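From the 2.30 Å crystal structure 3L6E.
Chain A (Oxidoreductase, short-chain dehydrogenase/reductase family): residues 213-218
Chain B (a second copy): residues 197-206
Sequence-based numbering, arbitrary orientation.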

# COMPACT_ATOMS: atom_id res chain seq x y z
N ALA A 213 5.43 -0.28 12.23
CA ALA A 213 4.42 0.06 13.24
C ALA A 213 4.27 1.58 13.41
O ALA A 213 5.26 2.29 13.46
N ARG A 214 3.04 2.05 13.50
CA ARG A 214 2.74 3.45 13.85
C ARG A 214 1.58 3.42 14.86
O ARG A 214 0.85 2.43 14.94
N SER A 215 1.40 4.50 15.61
CA SER A 215 0.49 4.46 16.77
C SER A 215 -0.98 4.33 16.39
O SER A 215 -1.68 3.47 16.93
N SER A 216 -1.41 5.15 15.43
CA SER A 216 -2.83 5.34 15.13
C SER A 216 -3.37 4.54 13.93
O SER A 216 -4.58 4.58 13.66
N CYS A 217 -2.50 3.85 13.21
CA CYS A 217 -2.90 3.12 12.02
C CYS A 217 -1.84 2.16 11.53
O CYS A 217 -0.68 2.22 11.94
N HIS A 218 -2.27 1.26 10.64
CA HIS A 218 -1.37 0.38 9.92
C HIS A 218 -1.87 0.21 8.49
O HIS A 218 -3.02 0.51 8.20
N PHE B 197 -9.56 8.54 14.59
CA PHE B 197 -8.51 7.84 15.34
C PHE B 197 -7.15 7.93 14.65
O PHE B 197 -6.15 8.23 15.29
N MSE B 198 -7.13 7.67 13.35
CA MSE B 198 -5.91 7.75 12.56
C MSE B 198 -5.44 9.20 12.49
O MSE B 198 -6.20 10.08 12.10
N THR B 199 -4.19 9.45 12.86
CA THR B 199 -3.64 10.80 12.70
C THR B 199 -3.23 11.10 11.25
O THR B 199 -2.82 10.18 10.51
N PRO B 200 -3.37 12.37 10.84
CA PRO B 200 -2.88 12.83 9.54
C PRO B 200 -1.39 12.56 9.38
O PRO B 200 -0.93 12.27 8.26
N GLU B 201 -0.67 12.59 10.51
CA GLU B 201 0.79 12.45 10.50
C GLU B 201 1.24 11.02 10.24
O GLU B 201 2.13 10.79 9.42
N ASP B 202 0.63 10.06 10.93
CA ASP B 202 0.87 8.65 10.63
C ASP B 202 0.42 8.27 9.19
O ASP B 202 1.10 7.52 8.48
N ALA B 203 -0.75 8.75 8.78
CA ALA B 203 -1.30 8.43 7.47
C ALA B 203 -0.32 8.95 6.40
O ALA B 203 0.10 8.18 5.54
N ALA B 204 0.10 10.21 6.53
CA ALA B 204 0.95 10.86 5.54
C ALA B 204 2.25 10.10 5.39
O ALA B 204 2.69 9.83 4.28
N ALA B 205 2.84 9.75 6.53
CA ALA B 205 4.09 9.01 6.59
C ALA B 205 4.04 7.74 5.76
O ALA B 205 4.96 7.50 4.98
N TYR B 206 2.98 6.93 5.93
CA TYR B 206 2.71 5.75 5.10
C TYR B 206 2.55 6.07 3.60
O TYR B 206 3.11 5.39 2.74

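The contact centres on Ser216(A) and Asp202(B), whose side chains both point toward the opposite stretch. Ser216(A), in the p rotamer, donates from OG to OD2 of Asp202(B) at 2.5 Å. The backbone adds a second bond to the same oxygen: Ser216(A) N lies 3.1 Å from Asp202(B) OD2. The carboxylate oxygen therefore receives both the amide and the hydroxyl of one serine. The hydroxyl also accepts, with Thr199(B) N donating to Ser216(A) OG at 2.9 Å and a nearly straight angle of 173°. Ser216(A) OG thus links the loop before the helix to the first turn of the helix.

Thr199(B) sits at the N-cap, with chi1 in p. Thr199(B) OG1 accepts from Asp202(B) N at 2.9 Å. This capping bond serves the same turn that presents the Asp202(B) side chain, which is in the m rotamer.

Two waters extend the carboxylate's reach through OD1. Water 2 donates to Asp202(B) OD1 at 2.6 Å and accepts from Ser215(A) N at 2.8 Å. Water 1 donates to Asp202(B) OD1 at 3.2 Å, and its bond from Arg214(A) NH1, at 2.8 Å, is weak. Water 1 thus bridges the Arg214(A) guanidinium and the Asp202(B) carboxylate, weakly on the arginine side.

Arg214(A) points toward the helix and is extended, with chi1 to chi3 in m, t and t. It lies over the face of the Tyr206(B) ring. Arg214(A) CD is 3.8 Å from the Tyr206(B) ring centroid, a CH-pi contact. Arg214(A) CZ stands 4.6 Å from the Tyr206(B) ring centroid, 14° off the ring normal, a cation-pi contact. Ala205(B) CB covers one face of the guanidinium, 3.5 Å from Arg214(A) CZ.

Tyr206(B), in the m rotamer, has the largest covered area of any residue here. Its ring reaches back to the strand. Cys217(A) SG approaches the ring edge, 3.7 Å from Tyr206(B) CE2. Cys217(A), in p, points toward chain B and is buried. Cys217(A) SG lies 3.5 Å from Asp202(B) CB, and Cys217(A) CB lies 3.8 Å from Met198(B) CG. Met198(B) is a selenomethionine with chi angles t, t and m; its CA-to-CB bond runs sideways.

Other residues contribute less covered area. His218(A) points away, although His218(A) CA comes within 3.6 Å of Tyr206(B) OH. Its ND1 is hydrogen-bonded elsewhere in the structure. Phe197(B) leads its ring away, but Phe197(B) O touches Ser216(A) CB at 3.4 Å. Pro200(B), Glu201(B) and Ala204(B) make no contact.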

# COMPACT_ATOMS: atom_id res chain seq x y z
CB ALA A 213 4.75 -0.60 14.58
CB ARG A 214 2.41 4.29 12.61
CG ARG A 214 3.47 4.25 11.50
CD ARG A 214 3.36 5.41 10.51
NE ARG A 214 4.21 5.18 9.34
CZ ARG A 214 5.49 5.56 9.25
NH1 ARG A 214 6.07 6.19 10.27
NH2 ARG A 214 6.19 5.29 8.16
CB SER A 215 0.69 5.66 17.71
OG SER A 215 2.04 5.76 18.12
CB SER A 216 -3.12 6.82 14.91
OG SER A 216 -2.40 7.30 13.79
CB CYS A 217 -3.25 4.08 10.87
SG CYS A 217 -1.91 5.20 10.42
CB HIS A 218 -1.30 -1.00 10.60
CG HIS A 218 -2.61 -1.73 10.62
ND1 HIS A 218 -3.71 -1.26 11.32
CD2 HIS A 218 -3.01 -2.89 10.04
CE1 HIS A 218 -4.72 -2.09 11.15
NE2 HIS A 218 -4.32 -3.09 10.39
CB PHE B 197 -8.88 6.37 15.59
CG PHE B 197 -9.43 6.10 16.97
CD1 PHE B 197 -10.79 5.84 17.15
CD2 PHE B 197 -8.59 6.12 18.08
CE1 PHE B 197 -11.31 5.61 18.43
CE2 PHE B 197 -9.10 5.89 19.36
CZ PHE B 197 -10.46 5.63 19.53
CB MSE B 198 -6.18 7.22 11.15
CG MSE B 198 -5.02 7.32 10.17
SE MSE B 198 -5.55 6.75 8.38
CE MSE B 198 -6.41 5.08 8.86
CB THR B 199 -2.44 11.08 13.65
OG1 THR B 199 -1.26 10.46 13.14
CG2 THR B 199 -2.73 10.60 15.06
CB PRO B 200 -3.15 14.34 9.55
CG PRO B 200 -3.87 14.65 10.90
CD PRO B 200 -4.27 13.36 11.49
CB GLU B 201 1.42 12.99 11.80
CG GLU B 201 1.34 14.52 11.95
CD GLU B 201 0.09 15.00 12.69
OE1 GLU B 201 -0.73 14.16 13.15
OE2 GLU B 201 -0.09 16.23 12.80
CB ASP B 202 0.17 7.75 11.64
CG ASP B 202 0.80 7.81 13.06
OD1 ASP B 202 1.96 8.25 13.26
OD2 ASP B 202 0.12 7.38 13.99
CB ALA B 203 -2.70 9.02 7.30
CB ALA B 204 1.21 12.34 5.91
CB ALA B 205 4.47 8.71 8.07
CB TYR B 206 1.44 5.03 5.56
CG TYR B 206 1.62 4.11 6.73
CD1 TYR B 206 2.60 3.11 6.72
CD2 TYR B 206 0.78 4.20 7.84
CE1 TYR B 206 2.76 2.26 7.80
CE2 TYR B 206 0.93 3.34 8.92
CZ TYR B 206 1.91 2.37 8.89
OH TYR B 206 2.04 1.53 9.96
O HOH W 1 4.79 8.17 11.81
O HOH W 2 2.92 6.87 15.29